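Local coordinates for protein putative aldehyde dehydrogenase (Burkholderia cenocepacia, PDB 4YWE) that probably oxidises aldehydes with NAD or NADP as the electron acceptor, at residues 260-265 with 408-413; 277-282 with 308-313; 383-388 with 394-399; 419-424 with 430-435. All coordinates share one frame; numbering follows the deposited sequence.

Interaction 1: residues 260-265 with 408-413; sequences KSPQIV and ALANGT
Ala410, on the last turn of helix 403-410, sets its CB against two side chains of strand 261-265. Pro262 CG lies 3.9 Å from Ala410 CB, and Ile264 CD1 lies 4.2 Å from the same Ala410 CB. Pro262 and Ile264 are two residues apart on the strand, hence on one face, and the single methyl of Ala410 lets the helix end lie close above them, with the CA atoms of Pro262 and Ala410 6.1 Å apart. Ile264 carries CG1 anti to its carbonyl carbon (chi1 -50°), and its extended chi2 of 171° sends CD1 out to the alanine.

A second patch is mixed. Lys260 touches Thr413 through its CB, 3.9 Å from Thr413 OG1; this is packing, as a methylene has nothing to donate, and OG1 accepts from Tyr415 N. The rest of the lysine turns away at a bent chi2 of 65°, and its NZ is bound by the carbonyl oxygens of Leu385 and Glu388.

Arg295 of strand 293-299 donates to the O atoms of Leu409, Ala410 and Lys260, tying the end of the helix to the chain just before Ser261. The helix thus packs on the mixed sheet of what is probably the catalytic domain, as in other aldehyde dehydrogenases; it lies over strand 261-265, which runs between strands 293-299 and 418-422, and Phe400 of strand 394-400 touches both Ile264 and Leu409.

Interaction 2: residues 277-282 with 308-313; sequences VLVSAI and ERLATA
Val279 and Leu310 mark the nearest approach of the two helical backbones, with CA atoms 7.5 Å apart, where the segments cross at -53° with their axes 10.7 Å apart at closest. That spacing leaves room for branched side chains between the helices, and the contact is made wholly by such groups and one alanine.

Leu310 supplies the central methyl. Its CD2 lies 4.0 Å from Leu278 CB and 4.1 Å from Leu278 CD1, so it lies across the leucine, against its CB and one branch, the two side chains meeting at about a right angle. The CB of Leu310 does not itself point at the partner helix; CG anti to the carbonyl carbon (chi1 -75°) and an extended chi2 of 170° carry the methyl across. Val279 meets the other helix with one branch only: CG2 is 4.0 Å from Ala313 CB and 4.3 Å from Leu310 CD2, and so sits between residues one turn apart. Alanine suits position 313 because its short side chain lets the valine branch come up to the helix there.

Nearby, Thr312 turns its hydroxyl back on its own helix, OG1 donating to Glu308 O at 3.0 Å. Leu278 also reaches Gln263 and Trp422, on the sheet beneath, so the helix pair packs beside the sheet of what is probably the catalytic domain.

Between these six-residue segments the chemistry is apolar packing alone, methyl groups at van der Waals distance at a partly buried site, while a salt bridge from Arg309 to Asp272 of helix 271-283 adds a polar tie between the same helices.

Interaction 3: residues 383-388 with 394-399; sequences HRLAQE and VLAAMR
Leu385 reaches from the short, weakly bonded helix 384-387 over strand 394-400, the second strand of the beta-alpha-beta unit 374-376, 384-387, 394-400. Its CB points at the strand, and CG, anti to the backbone N (chi1 -175°), comes 4.5 Å from Ala396 CB. At the tip, CD1 lies 4.1 Å from Val394 CG1, the two side chains crossing at about a right angle. The small alanine gives the leucine stem room to settle onto the strand, while the branched valine meets its end.

Ala386 CB is touched by the terminal methyl of Met398, CE, at 3.8 Å. The flexible methionine chain bends at chi3 (72°) to bring CE there. Val394, Ala396 and Met398 alternate along the strand, so all three face the helix.

The helix start is fixed by His383, the N-cap, whose ND1 accepts from Leu385 N at 3.0 Å with a nearly straight N-H angle of 168°, though the donor lies tilted from the ring plane. His383 NE2 binds Asp350, part of a calcium site with no ion modelled on this chain.

The contact separates its chemistry: hydrocarbon packing joins helix to strand, whereas the N-cap bond marks the helix start and is consistent with holding Leu385 in place.

Interaction 4: residues 419-424 with 430-435; sequences AGIWTR and MRLARR. With EDO (1,2-ethanediol), chain N.
Strand 418-422, helix 426-435 and strand 440-443 form a beta-alpha-beta unit, and the contact is the packing of its helix on its first strand. Ile421 and Leu432 carry it. The tip of the isoleucine, CD1, lies 3.6 Å from Leu432 CB and 3.7 Å from the backbone N of Ala433, so it presses against the helix surface itself. Ala433 adds its methyl, with CB 4.3 Å from Ile421 CD1, and its small size lets the isoleucine tip approach the backbone. The second branch of Ile421 is used too: CG2 is 4.1 Å from Leu432 CD1, and the two side chains pass each other at a slant. With CG1 anti to the carbonyl carbon (chi1 -61°) and chi2 extended at 175°, the isoleucine reaches straight out from the strand, and its two branches meet the base and the end of the leucine. A beta-branched residue suits the strand, and leucine suits the buried face of the helix.

Around this core, Leu432 also touches Val407 of helix 403-410, and Ile421 touches Val441 of the next strand. The helix also meets neighbouring subunits: Ala433 O accepts from Lys480 of the second subunit, and Met430 packs on His486 of the third. A 1,2-ethanediol, probably from the crystallisation liquor, lies by Arg434, with O2 3.2 Å from Arg434 O.

This is the packing of a strand against the helix that follows it within a beta-alpha-beta crossover, next to strand 440-443, the outermost of the sheet within this chain.

In the fold
Interactions 1, 3 and 4 all pack helices on one mixed sheet, in which strands 394-400, 293-299, 261-265, 418-422 and 440-443 lie side by side. Interaction 1 is central: its centre is about 10 Å from that of interaction 3 and about 11 Å from that of interaction 4, whereas the centres of 3 and 4 are about 20 Å apart and the two do not touch. Interaction 2 joins two helices and meets the sheet chiefly through Gln263 and Trp422, and through Ile282 on strand 394-400. Along the chain, interactions 2 and 3 are nested inside the loop closed by interaction 1, and interaction 4 follows. Distant segments are thereby gathered into one alpha/beta region, whose helix 426-435 also faces other subunits.

Interaction 1: residues 260-265 with 408-413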
loop_
_atom_site.group_PDB
_atom_site.type_symbol
_atom_site.label_atom_id
_atom_site.label_comp_id
_atom_site.label_asym_id
_atom_site.label_seq_id
_atom_site.Cartn_x
_atom_site.Cartn_y
_atom_site.Cartn_z
ATOM N N LYS A 260 -13.216 -5.382 28.474
ATOM C CA LYS A 260 -14.117 -4.627 29.333
ATOM C C LYS A 260 -14.443 -3.319 28.625
ATOM O O LYS A 260 -14.202 -2.231 29.150
ATOM C CB LYS A 260 -13.484 -4.370 30.703
ATOM C CG LYS A 260 -14.484 -4.030 31.793
ATOM C CD LYS A 260 -15.403 -5.208 32.076
ATOM C CE LYS A 260 -16.537 -4.814 33.004
ATOM N NZ LYS A 260 -17.406 -5.974 33.339
ATOM N N SER A 261 -14.991 -3.447 27.420
ATOM C CA SER A 261 -15.183 -2.322 26.512
ATOM C C SER A 261 -16.179 -1.292 27.036
ATOM O O SER A 261 -17.303 -1.635 27.399
ATOM C CB SER A 261 -15.636 -2.836 25.146
ATOM O OG SER A 261 -14.678 -3.730 24.603
ATOM N N PRO A 262 -15.760 -0.018 27.068
ATOM C CA PRO A 262 -16.566 1.088 27.588
ATOM C C PRO A 262 -17.364 1.850 26.531
ATOM O O PRO A 262 -16.909 2.029 25.398
ATOM C CB PRO A 262 -15.511 2.002 28.209
ATOM C CG PRO A 262 -14.331 1.837 27.299
ATOM C CD PRO A 262 -14.376 0.407 26.786
ATOM N N GLN A 263 -18.557 2.289 26.918
ATOM C CA GLN A 263 -19.336 3.238 26.135
ATOM C C GLN A 263 -19.216 4.611 26.789
ATOM O O GLN A 263 -19.591 4.780 27.949
ATOM C CB GLN A 263 -20.802 2.811 26.054
ATOM C CG GLN A 263 -21.035 1.456 25.408
ATOM C CD GLN A 263 -21.368 1.560 23.934
ATOM O OE1 GLN A 263 -20.959 2.503 23.258
ATOM N NE2 GLN A 263 -22.126 0.593 23.429
ATOM N N ILE A 264 -18.690 5.584 26.054
ATOM C CA ILE A 264 -18.467 6.918 26.606
ATOM C C ILE A 264 -19.519 7.897 26.092
ATOM O O ILE A 264 -19.563 8.202 24.901
ATOM C CB ILE A 264 -17.049 7.419 26.282
ATOM C CG1 ILE A 264 -16.010 6.363 26.663
ATOM C CG2 ILE A 264 -16.769 8.729 27.004
ATOM C CD1 ILE A 264 -14.611 6.678 26.178
ATOM N N VAL A 265 -20.359 8.391 26.999
ATOM C CA VAL A 265 -21.452 9.283 26.622
ATOM C C VAL A 265 -21.274 10.676 27.223
ATOM O O VAL A 265 -21.118 10.824 28.436
ATOM C CB VAL A 265 -22.812 8.696 27.043
ATOM C CG1 VAL A 265 -23.944 9.570 26.525
ATOM C CG2 VAL A 265 -22.958 7.271 26.535
ATOM N N ALA A 408 -9.081 8.190 31.498
ATOM C CA ALA A 408 -8.509 7.477 32.635
ATOM C C ALA A 408 -9.361 6.267 33.013
ATOM O O ALA A 408 -8.836 5.183 33.262
ATOM C CB ALA A 408 -8.359 8.414 33.825
ATOM N N LEU A 409 -10.674 6.461 33.051
ATOM C CA LEU A 409 -11.596 5.373 33.360
ATOM C C LEU A 409 -11.590 4.313 32.258
ATOM O O LEU A 409 -11.548 3.116 32.541
ATOM C CB LEU A 409 -13.015 5.911 33.562
ATOM C CG LEU A 409 -13.260 6.754 34.815
ATOM C CD1 LEU A 409 -14.678 7.304 34.826
ATOM C CD2 LEU A 409 -12.987 5.937 36.064
ATOM N N ALA A 410 -11.626 4.763 31.007
ATOM C CA ALA A 410 -11.684 3.860 29.861
ATOM C C ALA A 410 -10.441 2.978 29.754
ATOM O O ALA A 410 -10.545 1.777 29.510
ATOM C CB ALA A 410 -11.874 4.652 28.578
ATOM N N ASN A 411 -9.266 3.575 29.937
ATOM C CA ASN A 411 -8.013 2.833 29.855
ATOM C C ASN A 411 -7.616 2.241 31.205
ATOM O O ASN A 411 -6.525 1.689 31.350
ATOM C CB ASN A 411 -6.887 3.733 29.337
ATOM C CG ASN A 411 -7.179 4.307 27.966
ATOM O OD1 ASN A 411 -8.002 3.776 27.220
ATOM N ND2 ASN A 411 -6.498 5.395 27.623
ATOM N N GLY A 412 -8.507 2.348 32.185
ATOM C CA GLY A 412 -8.197 1.966 33.552
ATOM C C GLY A 412 -8.244 0.486 33.882
ATOM O O GLY A 412 -7.910 0.088 34.997
ATOM N N THR A 413 -8.663 -0.335 32.922
ATOM C CA THR A 413 -8.724 -1.778 33.131
ATOM C C THR A 413 -7.567 -2.447 32.387
ATOM O O THR A 413 -6.924 -1.812 31.553
ATOM C CB THR A 413 -10.079 -2.365 32.658
ATOM O OG1 THR A 413 -10.066 -2.544 31.236
ATOM C CG2 THR A 413 -11.227 -1.450 33.056
#

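Interaction 2: residues 277-282 with 308-313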
loop_
_atom_site.group_PDB
_atom_site.type_symbol
_atom_site.label_atom_id
_atom_site.label_comp_id
_atom_site.label_asym_id
_atom_site.label_seq_id
_atom_site.Cartn_x
_atom_site.Cartn_y
_atom_site.Cartn_z
ATOM N N VAL A 277 -28.520 1.386 21.156
ATOM C CA VAL A 277 -27.214 0.812 20.866
ATOM C C VAL A 277 -26.503 0.442 22.164
ATOM O O VAL A 277 -25.815 -0.575 22.234
ATOM C CB VAL A 277 -26.356 1.771 20.024
ATOM C CG1 VAL A 277 -25.035 1.114 19.655
ATOM C CG2 VAL A 277 -27.110 2.190 18.769
ATOM N N LEU A 278 -26.677 1.269 23.193
ATOM C CA LEU A 278 -26.102 0.989 24.506
ATOM C C LEU A 278 -26.634 -0.326 25.068
ATOM O O LEU A 278 -25.920 -1.055 25.755
ATOM C CB LEU A 278 -26.402 2.126 25.487
ATOM C CG LEU A 278 -25.756 3.488 25.228
ATOM C CD1 LEU A 278 -26.201 4.499 26.276
ATOM C CD2 LEU A 278 -24.243 3.370 25.198
ATOM N N VAL A 279 -27.895 -0.620 24.766
ATOM C CA VAL A 279 -28.557 -1.806 25.294
ATOM C C VAL A 279 -28.122 -3.057 24.541
ATOM O O VAL A 279 -27.648 -4.018 25.143
ATOM C CB VAL A 279 -30.088 -1.646 25.250
ATOM C CG1 VAL A 279 -30.772 -2.946 25.641
ATOM C CG2 VAL A 279 -30.532 -0.511 26.163
ATOM N N SER A 280 -28.278 -3.039 23.220
ATOM C CA SER A 280 -27.976 -4.209 22.401
ATOM C C SER A 280 -26.499 -4.593 22.464
ATOM O O SER A 280 -26.150 -5.751 22.260
ATOM C CB SER A 280 -28.389 -3.967 20.946
ATOM O OG SER A 280 -27.726 -2.839 20.403
ATOM N N ALA A 281 -25.637 -3.627 22.762
ATOM C CA ALA A 281 -24.202 -3.884 22.834
ATOM C C ALA A 281 -23.838 -4.803 24.002
ATOM O O ALA A 281 -22.761 -5.398 24.015
ATOM C CB ALA A 281 -23.436 -2.575 22.939
ATOM N N ILE A 282 -24.734 -4.916 24.979
ATOM C CA ILE A 282 -24.486 -5.757 26.147
ATOM C C ILE A 282 -25.536 -6.866 26.235
ATOM O O ILE A 282 -25.361 -7.846 26.959
ATOM C CB ILE A 282 -24.451 -4.910 27.443
ATOM C CG1 ILE A 282 -23.865 -5.712 28.609
ATOM C CG2 ILE A 282 -25.841 -4.389 27.784
ATOM C CD1 ILE A 282 -22.509 -6.322 28.322
ATOM N N GLU A 308 -31.695 6.448 34.125
ATOM C CA GLU A 308 -33.134 6.225 34.226
ATOM C C GLU A 308 -33.700 5.670 32.919
ATOM O O GLU A 308 -34.595 4.825 32.930
ATOM C CB GLU A 308 -33.853 7.522 34.604
ATOM N N ARG A 309 -33.174 6.148 31.795
ATOM C CA ARG A 309 -33.608 5.658 30.490
ATOM C C ARG A 309 -33.058 4.259 30.236
ATOM O O ARG A 309 -33.715 3.429 29.608
ATOM C CB ARG A 309 -33.173 6.617 29.379
ATOM C CG ARG A 309 -33.788 8.003 29.494
ATOM C CD ARG A 309 -33.320 8.931 28.383
ATOM N NE ARG A 309 -33.784 8.501 27.067
ATOM C CZ ARG A 309 -33.768 9.270 25.983
ATOM N NH1 ARG A 309 -33.317 10.515 26.058
ATOM N NH2 ARG A 309 -34.208 8.798 24.825
ATOM N N LEU A 310 -31.850 3.997 30.729
ATOM C CA LEU A 310 -31.268 2.664 30.638
ATOM C C LEU A 310 -32.028 1.706 31.549
ATOM O O LEU A 310 -32.211 0.533 31.222
ATOM C CB LEU A 310 -29.782 2.687 31.007
ATOM C CG LEU A 310 -28.802 3.262 29.980
ATOM C CD1 LEU A 310 -27.420 3.425 30.594
ATOM C CD2 LEU A 310 -28.734 2.376 28.751
ATOM N N ALA A 311 -32.475 2.219 32.692
ATOM C CA ALA A 311 -33.233 1.421 33.650
ATOM C C ALA A 311 -34.579 0.998 33.072
ATOM O O ALA A 311 -34.959 -0.170 33.152
ATOM C CB ALA A 311 -33.431 2.195 34.945
ATOM N N THR A 312 -35.295 1.954 32.490
ATOM C CA THR A 312 -36.585 1.676 31.868
ATOM C C THR A 312 -36.428 0.664 30.737
ATOM O O THR A 312 -37.248 -0.242 30.583
ATOM C CB THR A 312 -37.237 2.963 31.320
ATOM O OG1 THR A 312 -37.415 3.903 32.385
ATOM C CG2 THR A 312 -38.587 2.655 30.691
ATOM N N ALA A 313 -35.361 0.815 29.958
ATOM C CA ALA A 313 -35.087 -0.088 28.845
ATOM C C ALA A 313 -34.792 -1.505 29.333
ATOM O O ALA A 313 -35.267 -2.481 28.751
ATOM C CB ALA A 313 -33.928 0.437 28.011
#

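Interaction 3: residues 383-388 with 394-399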
loop_
_atom_site.group_PDB
_atom_site.type_symbol
_atom_site.label_atom_id
_atom_site.label_comp_id
_atom_site.label_asym_id
_atom_site.label_seq_id
_atom_site.Cartn_x
_atom_site.Cartn_y
_atom_site.Cartn_z
ATOM N N HIS A 383 -13.579 -1.548 41.398
ATOM C CA HIS A 383 -14.317 -2.744 41.786
ATOM C C HIS A 383 -14.192 -3.820 40.709
ATOM O O HIS A 383 -14.054 -3.509 39.524
ATOM C CB HIS A 383 -15.790 -2.414 42.046
ATOM C CG HIS A 383 -16.546 -3.519 42.717
ATOM N ND1 HIS A 383 -17.178 -4.523 42.015
ATOM C CD2 HIS A 383 -16.766 -3.781 44.027
ATOM C CE1 HIS A 383 -17.757 -5.355 42.862
ATOM N NE2 HIS A 383 -17.522 -4.927 44.089
ATOM N N ARG A 384 -14.239 -5.081 41.132
ATOM C CA ARG A 384 -14.092 -6.222 40.229
ATOM C C ARG A 384 -15.131 -6.208 39.106
ATOM O O ARG A 384 -14.863 -6.664 37.994
ATOM C CB ARG A 384 -14.184 -7.530 41.023
ATOM C CG ARG A 384 -14.188 -8.793 40.175
ATOM C CD ARG A 384 -14.024 -10.037 41.033
ATOM N NE ARG A 384 -13.944 -11.252 40.226
ATOM C CZ ARG A 384 -14.981 -12.034 39.943
ATOM N NH1 ARG A 384 -16.188 -11.734 40.405
ATOM N NH2 ARG A 384 -14.812 -13.117 39.198
ATOM N N LEU A 385 -16.312 -5.672 39.399
ATOM C CA LEU A 385 -17.381 -5.582 38.410
ATOM C C LEU A 385 -16.979 -4.701 37.229
ATOM O O LEU A 385 -17.408 -4.931 36.099
ATOM C CB LEU A 385 -18.661 -5.043 39.055
ATOM C CG LEU A 385 -19.908 -5.001 38.168
ATOM C CD1 LEU A 385 -20.317 -6.405 37.750
ATOM C CD2 LEU A 385 -21.055 -4.292 38.871
ATOM N N ALA A 386 -16.147 -3.698 37.495
ATOM C CA ALA A 386 -15.744 -2.746 36.464
ATOM C C ALA A 386 -14.339 -3.028 35.937
ATOM O O ALA A 386 -13.837 -2.305 35.076
ATOM C CB ALA A 386 -15.825 -1.324 37.003
ATOM N N GLN A 387 -13.710 -4.080 36.450
ATOM C CA GLN A 387 -12.338 -4.407 36.076
ATOM C C GLN A 387 -12.232 -5.740 35.340
ATOM O O GLN A 387 -11.427 -5.885 34.420
ATOM C CB GLN A 387 -11.441 -4.426 37.318
ATOM C CG GLN A 387 -11.107 -3.047 37.866
ATOM C CD GLN A 387 -10.092 -2.312 37.010
ATOM O OE1 GLN A 387 -9.259 -2.933 36.349
ATOM N NE2 GLN A 387 -10.157 -0.987 37.016
ATOM N N GLU A 388 -13.044 -6.712 35.746
ATOM C CA GLU A 388 -12.969 -8.053 35.172
ATOM C C GLU A 388 -14.143 -8.347 34.243
ATOM O O GLU A 388 -15.244 -7.826 34.427
ATOM C CB GLU A 388 -12.905 -9.105 36.282
ATOM C CG GLU A 388 -11.699 -8.956 37.199
ATOM C CD GLU A 388 -11.612 -10.058 38.238
ATOM O OE1 GLU A 388 -12.423 -11.005 38.175
ATOM O OE2 GLU A 388 -10.731 -9.975 39.120
ATOM N N VAL A 394 -24.491 -7.968 31.814
ATOM C CA VAL A 394 -24.378 -7.051 32.939
ATOM C C VAL A 394 -23.692 -5.760 32.515
ATOM O O VAL A 394 -22.557 -5.775 32.038
ATOM C CB VAL A 394 -23.621 -7.706 34.107
ATOM C CG1 VAL A 394 -23.651 -6.802 35.330
ATOM C CG2 VAL A 394 -24.220 -9.065 34.430
ATOM N N LEU A 395 -24.383 -4.641 32.700
ATOM C CA LEU A 395 -23.834 -3.338 32.343
ATOM C C LEU A 395 -23.474 -2.538 33.588
ATOM O O LEU A 395 -24.304 -2.347 34.475
ATOM C CB LEU A 395 -24.826 -2.553 31.482
ATOM C CG LEU A 395 -24.387 -1.146 31.075
ATOM C CD1 LEU A 395 -23.096 -1.195 30.270
ATOM C CD2 LEU A 395 -25.487 -0.444 30.293
ATOM N N ALA A 396 -22.230 -2.074 33.650
ATOM C CA ALA A 396 -21.767 -1.268 34.775
ATOM C C ALA A 396 -21.778 0.211 34.408
ATOM O O ALA A 396 -21.147 0.622 33.432
ATOM C CB ALA A 396 -20.375 -1.701 35.208
ATOM N N ALA A 397 -22.495 1.008 35.193
ATOM C CA ALA A 397 -22.628 2.433 34.917
ATOM C C ALA A 397 -21.937 3.281 35.980
ATOM O O ALA A 397 -22.003 2.979 37.172
ATOM C CB ALA A 397 -24.098 2.813 34.812
ATOM N N MET A 398 -21.278 4.346 35.533
ATOM C CA MET A 398 -20.603 5.283 36.424
ATOM C C MET A 398 -20.416 6.616 35.704
ATOM O O MET A 398 -20.527 6.683 34.480
ATOM C CB MET A 398 -19.254 4.727 36.878
ATOM C CG MET A 398 -18.247 4.577 35.752
ATOM S SD MET A 398 -16.788 3.633 36.229
ATOM C CE MET A 398 -17.470 1.978 36.323
ATOM N N ARG A 399 -20.125 7.670 36.458
ATOM C CA ARG A 399 -20.012 9.005 35.877
ATOM C C ARG A 399 -18.562 9.472 35.729
ATOM O O ARG A 399 -17.651 8.909 36.338
ATOM C CB ARG A 399 -20.791 10.017 36.722
ATOM C CG ARG A 399 -20.222 10.231 38.115
ATOM C CD ARG A 399 -21.032 11.259 38.893
ATOM N NE ARG A 399 -20.354 11.676 40.117
ATOM C CZ ARG A 399 -20.765 12.670 40.899
ATOM N NH1 ARG A 399 -21.857 13.355 40.589
ATOM N NH2 ARG A 399 -20.084 12.979 41.994
#

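Interaction 4: residues 419-424 with 430-435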
loop_
_atom_site.group_PDB
_atom_site.type_symbol
_atom_site.label_atom_id
_atom_site.label_comp_id
_atom_site.label_asym_id
_atom_site.label_seq_id
_atom_site.Cartn_x
_atom_site.Cartn_y
_atom_site.Cartn_z
ATOM N N ALA A 419 -13.912 0.465 21.900
ATOM C CA ALA A 419 -14.465 1.586 22.649
ATOM C C ALA A 419 -15.484 2.352 21.809
ATOM O O ALA A 419 -15.305 2.524 20.603
ATOM C CB ALA A 419 -13.357 2.513 23.117
ATOM N N GLY A 420 -16.555 2.801 22.455
ATOM C CA GLY A 420 -17.575 3.594 21.791
ATOM C C GLY A 420 -17.628 5.021 22.301
ATOM O O GLY A 420 -17.573 5.261 23.508
ATOM N N ILE A 421 -17.732 5.973 21.379
ATOM C CA ILE A 421 -17.783 7.388 21.731
ATOM C C ILE A 421 -19.106 8.002 21.291
ATOM O O ILE A 421 -19.457 7.955 20.113
ATOM C CB ILE A 421 -16.608 8.162 21.106
ATOM C CG1 ILE A 421 -15.271 7.625 21.621
ATOM C CG2 ILE A 421 -16.738 9.648 21.399
ATOM C CD1 ILE A 421 -14.066 8.270 20.963
ATOM N N TRP A 422 -19.837 8.582 22.237
ATOM C CA TRP A 422 -21.100 9.237 21.917
ATOM C C TRP A 422 -21.057 10.721 22.273
ATOM O O TRP A 422 -21.144 11.093 23.443
ATOM C CB TRP A 422 -22.261 8.549 22.639
ATOM C CG TRP A 422 -22.446 7.119 22.232
ATOM C CD1 TRP A 422 -21.865 6.023 22.801
ATOM C CD2 TRP A 422 -23.260 6.628 21.161
ATOM N NE1 TRP A 422 -22.271 4.881 22.154
ATOM C CE2 TRP A 422 -23.131 5.227 21.141
ATOM C CE3 TRP A 422 -24.090 7.240 20.215
ATOM C CZ2 TRP A 422 -23.795 4.426 20.217
ATOM C CZ3 TRP A 422 -24.754 6.442 19.297
ATOM C CH2 TRP A 422 -24.601 5.051 19.305
ATOM N N THR A 423 -20.917 11.557 21.250
ATOM C CA THR A 423 -20.883 13.007 21.413
ATOM C C THR A 423 -21.060 13.689 20.060
ATOM O O THR A 423 -20.766 13.099 19.019
ATOM C CB THR A 423 -19.562 13.482 22.056
ATOM O OG1 THR A 423 -19.557 14.911 22.143
ATOM C CG2 THR A 423 -18.373 13.028 21.228
ATOM N N ARG A 424 -21.541 14.928 20.074
ATOM C CA ARG A 424 -21.745 15.674 18.834
ATOM C C ARG A 424 -20.504 16.464 18.434
ATOM O O ARG A 424 -20.334 16.812 17.267
ATOM C CB ARG A 424 -22.941 16.622 18.964
ATOM C CG ARG A 424 -24.291 15.956 18.763
ATOM C CD ARG A 424 -25.424 16.960 18.917
ATOM N NE ARG A 424 -26.735 16.334 18.783
ATOM C CZ ARG A 424 -27.472 15.915 19.807
ATOM N NH1 ARG A 424 -27.028 16.056 21.048
ATOM N NH2 ARG A 424 -28.656 15.358 19.590
ATOM N N MET A 430 -12.457 12.811 17.567
ATOM C CA MET A 430 -11.154 12.384 17.075
ATOM C C MET A 430 -10.086 12.454 18.161
ATOM O O MET A 430 -9.189 11.613 18.213
ATOM C CB MET A 430 -10.735 13.232 15.874
ATOM C CG MET A 430 -11.676 13.114 14.688
ATOM S SD MET A 430 -11.998 11.394 14.251
ATOM C CE MET A 430 -10.348 10.832 13.838
ATOM N N ARG A 431 -10.190 13.462 19.023
ATOM C CA ARG A 431 -9.234 13.652 20.106
ATOM C C ARG A 431 -9.252 12.463 21.065
ATOM O O ARG A 431 -8.205 11.985 21.498
ATOM C CB ARG A 431 -9.537 14.952 20.856
ATOM C CG ARG A 431 -8.488 15.359 21.874
ATOM C CD ARG A 431 -8.675 16.805 22.319
ATOM N NE ARG A 431 -10.002 17.053 22.877
ATOM C CZ ARG A 431 -10.917 17.838 22.317
ATOM N NH1 ARG A 431 -10.653 18.463 21.177
ATOM N NH2 ARG A 431 -12.099 18.004 22.899
ATOM N N LEU A 432 -10.450 11.989 21.392
ATOM C CA LEU A 432 -10.605 10.849 22.287
ATOM C C LEU A 432 -10.169 9.555 21.613
ATOM O O LEU A 432 -9.510 8.719 22.229
ATOM C CB LEU A 432 -12.055 10.722 22.752
ATOM C CG LEU A 432 -12.584 11.794 23.700
ATOM C CD1 LEU A 432 -14.061 11.578 23.913
ATOM C CD2 LEU A 432 -11.840 11.763 25.022
ATOM N N ALA A 433 -10.547 9.401 20.347
ATOM C CA ALA A 433 -10.225 8.203 19.575
ATOM C C ALA A 433 -8.721 7.946 19.528
ATOM O O ALA A 433 -8.278 6.798 19.491
ATOM C CB ALA A 433 -10.783 8.322 18.166
ATOM N N ARG A 434 -7.940 9.021 19.531
ATOM C CA ARG A 434 -6.487 8.907 19.536
ATOM C C ARG A 434 -5.975 8.497 20.914
ATOM O O ARG A 434 -4.974 7.792 21.026
ATOM C CB ARG A 434 -5.842 10.228 19.109
ATOM N N ARG A 435 -6.670 8.940 21.958
ATOM C CA ARG A 435 -6.234 8.692 23.332
ATOM C C ARG A 435 -6.623 7.304 23.832
ATOM O O ARG A 435 -5.889 6.689 24.605
ATOM C CB ARG A 435 -6.814 9.751 24.275
ATOM C CG ARG A 435 -6.278 11.157 24.055
ATOM C CD ARG A 435 -6.795 12.112 25.121
ATOM N NE ARG A 435 -6.299 11.771 26.453
ATOM C CZ ARG A 435 -6.656 12.400 27.569
ATOM N NH1 ARG A 435 -7.518 13.407 27.520
ATOM N NH2 ARG A 435 -6.154 12.023 28.736
HETATM C C1 EDO N . -2.268 8.261 17.406
HETATM O O1 EDO N . -3.645 7.869 17.377
HETATM C C2 EDO N . -1.879 8.635 18.830
HETATM O O2 EDO N . -2.113 7.520 19.699
#